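Local coordinates for protein pilin (Streptococcus pyogenes serotype M1, PDB 3GLD) that forms the backbone of the bacterial pilus as a stack of covalently joined subunits, required for adhesion to host cells, aggregation and biofilm formation, at residues A[32-37]-A[155-160]; A[185-190]-A[215-220]. The protein carries 2 engineered substitutions. One frame throughout, in Å; residues are numbered along the deposited sequence.

How the contacts relate
Contact 1 (32-37 with 155-160) sets a loop on a strand at the middle of the chain; contact 2 (185-190 with 215-220) joins two loops farther into the C-terminal domain. Contact 1 is buried, about 2 Å from the centre of the chain, and largely apolar, with no hydrogen bond across its segments: one leucine from strand 151-169, which continues from the N-terminal into the C-terminal domain, meets a loop of the former. Contact 2, partly buried and about 17 Å from that centre, is held by two hydrogen bonds, one backbone to backbone and one from a backbone N-H to a carboxylate. Their centres are 16 Å apart, yet Asn-36 N lies 3.0 Å from Tyr-190 O, a probable hydrogen bond between the domains.

Contact 1 (A[32-37]-A[155-160]); sequences ALIPNT and NSLDST
Leu-157 carries this contact, its forked end pushed against the loop 32-37 from the last residue of the strand part 155-157. CG stands anti to the backbone N (chi1 176°), which aims the isobutyl group at the loop. The CD2 branch does most of the touching: it meets CB of Ala-32 at 4.0 Å and CD of Pro-35 at 3.8 Å. It also sits 3.3 Å from the carbonyl O of Leu-33, a close carbon-oxygen approach. Pro-35 and Leu-157 meet tip to tip, the CD1 branch of the leucine also lying 4.2 Å from Pro-35 CG, so that Pro-35 CG and CD lie against both methyls. Ile-34 crosses Leu-157 obliquely; its CB points away from the strand, but CG1 anti to the carbonyl carbon and a second torsion of -57° bring CD1 to 4.1 Å from Leu-157 CD2. The loop links strands 18-27 and 37-45 of the N-terminal domain, whereas 155-160 belongs to strand 151-169, which pairs in parallel with 18-27 and continues into the C-terminal domain. Leu-27 of strand 18-27 and Val-113 add further apolar contacts to Leu-157. At the start of the same segment, Asn-155 is cross-linked to Lys-23 in the natural pilin; the engineered Ala-104 occupies the site that autocatalyses this isopeptide bond. Ala-32 CB also lies 4.2 Å from Ser-159 OG.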
loop_
_atom_site.group_PDB
_atom_site.type_symbol
_atom_site.label_atom_id
_atom_site.label_comp_id
_atom_site.label_asym_id
_atom_site.label_seq_id
_atom_site.Cartn_x
_atom_site.Cartn_y
_atom_site.Cartn_z
ATOM N N ALA A 32 3.960 -5.723 5.562
ATOM C CA ALA A 32 3.418 -4.355 5.585
ATOM C C ALA A 32 2.028 -4.300 6.182
ATOM O O ALA A 32 1.222 -5.207 5.963
ATOM C CB ALA A 32 3.401 -3.755 4.178
ATOM N N LEU A 33 1.757 -3.234 6.935
ATOM C CA LEU A 33 0.399 -2.836 7.289
ATOM C C LEU A 33 -0.351 -2.321 6.050
ATOM O O LEU A 33 0.265 -1.704 5.163
ATOM C CB LEU A 33 0.413 -1.761 8.383
ATOM C CG LEU A 33 0.753 -2.188 9.829
ATOM C CD1 LEU A 33 2.228 -2.551 9.980
ATOM C CD2 LEU A 33 0.387 -1.066 10.781
ATOM N N ILE A 34 -1.655 -2.609 5.979
ATOM C CA ILE A 34 -2.473 -2.260 4.802
ATOM C C ILE A 34 -3.272 -1.011 5.166
ATOM O O ILE A 34 -4.033 -1.021 6.125
ATOM C CB ILE A 34 -3.440 -3.439 4.377
ATOM C CG1 ILE A 34 -2.660 -4.739 4.099
ATOM C CG2 ILE A 34 -4.337 -3.055 3.197
ATOM C CD1 ILE A 34 -1.553 -4.630 3.023
ATOM N N PRO A 35 -3.098 0.076 4.400
ATOM C CA PRO A 35 -3.788 1.337 4.711
ATOM C C PRO A 35 -5.315 1.275 4.487
ATOM O O PRO A 35 -5.770 0.546 3.611
ATOM C CB PRO A 35 -3.134 2.340 3.744
ATOM C CG PRO A 35 -2.641 1.488 2.606
ATOM C CD PRO A 35 -2.247 0.181 3.205
ATOM N N ASN A 36 -6.067 2.025 5.287
ATOM C CA ASN A 36 -7.492 2.249 5.059
ATOM C C ASN A 36 -7.626 3.248 3.920
ATOM O O ASN A 36 -7.404 4.435 4.117
ATOM C CB ASN A 36 -8.193 2.863 6.278
ATOM C CG ASN A 36 -7.979 2.098 7.554
ATOM O OD1 ASN A 36 -7.730 2.710 8.596
ATOM N ND2 ASN A 36 -8.096 0.779 7.507
ATOM N N THR A 37 -7.985 2.768 2.734
ATOM C CA THR A 37 -8.129 3.642 1.571
ATOM C C THR A 37 -9.007 2.971 0.502
ATOM O O THR A 37 -9.148 1.752 0.483
ATOM C CB THR A 37 -6.750 3.958 0.932
ATOM O OG1 THR A 37 -6.904 4.887 -0.153
ATOM C CG2 THR A 37 -6.090 2.685 0.390
ATOM N N ASN A 155 -1.224 -1.896 -7.903
ATOM C CA ASN A 155 -0.452 -0.856 -7.239
ATOM C C ASN A 155 0.592 -1.481 -6.309
ATOM O O ASN A 155 0.449 -2.645 -5.899
ATOM C CB ASN A 155 -1.360 0.087 -6.455
ATOM C CG ASN A 155 -2.246 0.933 -7.350
ATOM O OD1 ASN A 155 -2.034 1.043 -8.575
ATOM N ND2 ASN A 155 -3.255 1.544 -6.741
ATOM N N SER A 156 1.645 -0.725 -5.997
ATOM C CA SER A 156 2.698 -1.205 -5.072
ATOM C C SER A 156 2.695 -0.391 -3.785
ATOM O O SER A 156 2.711 0.840 -3.812
ATOM C CB SER A 156 4.095 -1.182 -5.712
ATOM O OG SER A 156 5.030 -1.876 -4.876
ATOM N N LEU A 157 2.617 -1.086 -2.659
ATOM C CA LEU A 157 2.684 -0.431 -1.357
ATOM C C LEU A 157 4.109 -0.551 -0.822
ATOM O O LEU A 157 4.606 -1.651 -0.552
ATOM C CB LEU A 157 1.700 -1.070 -0.377
ATOM C CG LEU A 157 1.741 -0.535 1.053
ATOM C CD1 LEU A 157 1.243 0.905 1.145
ATOM C CD2 LEU A 157 0.920 -1.475 1.954
ATOM N N ASP A 158 4.764 0.590 -0.692
ATOM C CA ASP A 158 6.102 0.638 -0.081
ATOM C C ASP A 158 5.944 0.951 1.423
ATOM O O ASP A 158 4.905 1.441 1.864
ATOM C CB ASP A 158 6.996 1.668 -0.802
ATOM C CG ASP A 158 8.504 1.484 -0.497
ATOM O OD1 ASP A 158 8.895 0.561 0.257
ATOM O OD2 ASP A 158 9.300 2.273 -1.029
ATOM N N SER A 159 6.963 0.630 2.206
ATOM C CA SER A 159 6.978 0.997 3.622
ATOM C C SER A 159 8.432 1.207 3.983
ATOM O O SER A 159 9.289 1.114 3.127
ATOM C CB SER A 159 6.294 -0.062 4.477
ATOM O OG SER A 159 6.856 -1.328 4.243
ATOM N N THR A 160 8.726 1.546 5.227
ATOM C CA THR A 160 10.090 1.936 5.552
ATOM C C THR A 160 10.579 1.310 6.868
ATOM O O THR A 160 9.915 0.434 7.428
ATOM C CB THR A 160 10.228 3.480 5.534
ATOM O OG1 THR A 160 11.610 3.851 5.619
ATOM C CG2 THR A 160 9.407 4.137 6.667
#

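Contact 2 (A[185-190]-A[215-220]); sequences LKANQY and SIDQLY
The chain at 215-218 folds into a type II beta turn, closed by Gln-218 N to Ser-215 O at 3.1 Å, and its corner lies against the end of strand 179-185, with Lys-186 and Asp-217 only 4.9 Å apart at their CA atoms. The N-H of Asp-217, the third residue of the turn, points out of it and gives a 2.7 Å hydrogen bond to Leu-185 O, nearly along the C=O axis. The Asp-217 carboxylate then reaches back across the contact: OD1 accepts the N-H of Ala-187 at 2.8 Å in an almost straight bond (166°), the donor standing above the carboxylate plane. Asp-217 thus grips the 185-190 segment at two points, backbone and side chain, two residues apart. Chi1 of -101°, displaced from a staggered position, accompanies this reach. Beside the carboxylate, the CG2 branch of Ile-216, anti to its own backbone N, lies 3.4 Å from Ala-187 N and also packs on Ala-187 CB. The methyl of Ala-187 therefore borders both the aliphatic branch and the acidic group. Water 1 adds a polar bridge, accepting from Leu-185 N and donating to Ser-215 O at 2.5 Å. Lys-186 turns its CB from the turn, and its NZ is hydrogen-bonded to Gln-276 OE1. The arrangement is a type II turn in the loop that carries the chain from strand 210-215 of one sheet to strand 220-224 of another, docked where strand 179-185 ends and its following loop begins, in the all-beta C-terminal domain.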
loop_
_atom_site.group_PDB
_atom_site.type_symbol
_atom_site.label_atom_id
_atom_site.label_comp_id
_atom_site.label_asym_id
_atom_site.label_seq_id
_atom_site.Cartn_x
_atom_site.Cartn_y
_atom_site.Cartn_z
ATOM N N LEU A 185 4.465 5.987 17.976
ATOM C CA LEU A 185 3.931 6.178 16.638
ATOM C C LEU A 185 2.473 6.670 16.753
ATOM O O LEU A 185 1.703 6.171 17.582
ATOM C CB LEU A 185 4.000 4.859 15.875
ATOM C CG LEU A 185 5.293 4.039 15.992
ATOM C CD1 LEU A 185 5.044 2.645 15.507
ATOM C CD2 LEU A 185 6.445 4.656 15.241
ATOM N N LYS A 186 2.110 7.656 15.930
ATOM C CA LYS A 186 0.805 8.316 16.019
ATOM C C LYS A 186 -0.155 7.800 14.954
ATOM O O LYS A 186 0.222 7.627 13.794
ATOM C CB LYS A 186 0.940 9.833 15.888
ATOM C CG LYS A 186 1.640 10.524 17.064
ATOM C CD LYS A 186 3.135 10.251 17.086
ATOM C CE LYS A 186 3.745 10.608 18.427
ATOM N NZ LYS A 186 3.564 12.061 18.733
ATOM N N ALA A 187 -1.400 7.566 15.360
ATOM C CA ALA A 187 -2.445 7.139 14.433
ATOM C C ALA A 187 -2.735 8.216 13.388
ATOM O O ALA A 187 -2.562 9.408 13.639
ATOM C CB ALA A 187 -3.735 6.781 15.209
ATOM N N ASN A 188 -3.152 7.778 12.210
ATOM C CA ASN A 188 -3.759 8.664 11.217
ATOM C C ASN A 188 -4.908 7.916 10.532
ATOM O O ASN A 188 -5.216 6.788 10.917
ATOM C CB ASN A 188 -2.714 9.195 10.208
ATOM C CG ASN A 188 -1.947 8.098 9.511
ATOM O OD1 ASN A 188 -2.497 7.055 9.159
ATOM N ND2 ASN A 188 -0.646 8.332 9.302
ATOM N N GLN A 189 -5.518 8.519 9.512
ATOM C CA GLN A 189 -6.641 7.881 8.811
ATOM C C GLN A 189 -6.258 6.542 8.159
ATOM O O GLN A 189 -7.091 5.656 8.047
ATOM C CB GLN A 189 -7.219 8.828 7.772
ATOM C CG GLN A 189 -6.264 9.107 6.613
ATOM C CD GLN A 189 -6.850 10.070 5.614
ATOM O OE1 GLN A 189 -6.660 11.284 5.727
ATOM N NE2 GLN A 189 -7.582 9.540 4.634
ATOM N N TYR A 190 -4.998 6.402 7.744
ATOM C CA TYR A 190 -4.522 5.206 7.055
ATOM C C TYR A 190 -4.179 4.030 7.975
ATOM O O TYR A 190 -4.258 2.860 7.568
ATOM C CB TYR A 190 -3.298 5.547 6.176
ATOM C CG TYR A 190 -3.540 6.695 5.213
ATOM C CD1 TYR A 190 -4.423 6.565 4.137
ATOM C CD2 TYR A 190 -2.891 7.913 5.383
ATOM C CE1 TYR A 190 -4.645 7.624 3.261
ATOM C CE2 TYR A 190 -3.100 8.980 4.512
ATOM C CZ TYR A 190 -3.977 8.827 3.453
ATOM O OH TYR A 190 -4.163 9.893 2.602
ATOM N N SER A 215 2.394 -0.854 19.509
ATOM C CA SER A 215 1.043 -0.474 19.115
ATOM C C SER A 215 1.014 0.998 18.773
ATOM O O SER A 215 1.556 1.819 19.502
ATOM C CB SER A 215 0.056 -0.719 20.254
ATOM O OG SER A 215 -0.159 -2.100 20.450
ATOM N N ILE A 216 0.389 1.324 17.645
ATOM C CA ILE A 216 0.204 2.704 17.235
ATOM C C ILE A 216 -0.616 3.432 18.318
ATOM O O ILE A 216 -1.606 2.897 18.832
ATOM C CB ILE A 216 -0.467 2.786 15.821
ATOM C CG1 ILE A 216 0.435 2.140 14.766
ATOM C CG2 ILE A 216 -0.761 4.233 15.447
ATOM C CD1 ILE A 216 -0.150 2.156 13.321
ATOM N N ASP A 217 -0.140 4.614 18.711
ATOM C CA ASP A 217 -0.787 5.460 19.711
ATOM C C ASP A 217 -0.516 5.028 21.159
ATOM O O ASP A 217 -1.103 5.577 22.087
ATOM C CB ASP A 217 -2.297 5.567 19.445
ATOM C CG ASP A 217 -2.684 6.864 18.767
ATOM O OD1 ASP A 217 -1.810 7.528 18.169
ATOM O OD2 ASP A 217 -3.886 7.220 18.830
ATOM N N GLN A 218 0.367 4.042 21.328
ATOM C CA GLN A 218 0.768 3.526 22.640
ATOM C C GLN A 218 2.301 3.599 22.788
ATOM O O GLN A 218 3.036 2.967 22.019
ATOM C CB GLN A 218 0.289 2.082 22.798
ATOM C CG GLN A 218 0.541 1.468 24.180
ATOM C CD GLN A 218 -0.173 0.136 24.372
ATOM O OE1 GLN A 218 -1.312 -0.038 23.938
ATOM N NE2 GLN A 218 0.498 -0.811 25.021
ATOM N N LEU A 219 2.763 4.345 23.794
ATOM C CA LEU A 219 4.208 4.476 24.094
ATOM C C LEU A 219 4.879 3.117 24.198
ATOM O O LEU A 219 4.420 2.243 24.925
ATOM C CB LEU A 219 4.433 5.283 25.390
ATOM C CG LEU A 219 5.837 5.563 25.955
ATOM C CD1 LEU A 219 6.737 6.254 24.953
ATOM C CD2 LEU A 219 5.712 6.423 27.207
ATOM N N TYR A 220 5.960 2.940 23.459
ATOM C CA TYR A 220 6.688 1.694 23.484
ATOM C C TYR A 220 7.995 1.901 24.249
ATOM O O TYR A 220 8.830 2.707 23.838
ATOM C CB TYR A 220 6.986 1.250 22.045
ATOM C CG TYR A 220 7.912 0.058 21.943
ATOM C CD1 TYR A 220 7.445 -1.235 22.176
ATOM C CD2 TYR A 220 9.250 0.225 21.610
ATOM C CE1 TYR A 220 8.301 -2.333 22.098
ATOM C CE2 TYR A 220 10.100 -0.857 21.521
ATOM C CZ TYR A 220 9.623 -2.126 21.759
ATOM O OH TYR A 220 10.479 -3.188 21.654
HETATM O O HOH W 1 3.598 3.311 19.352
#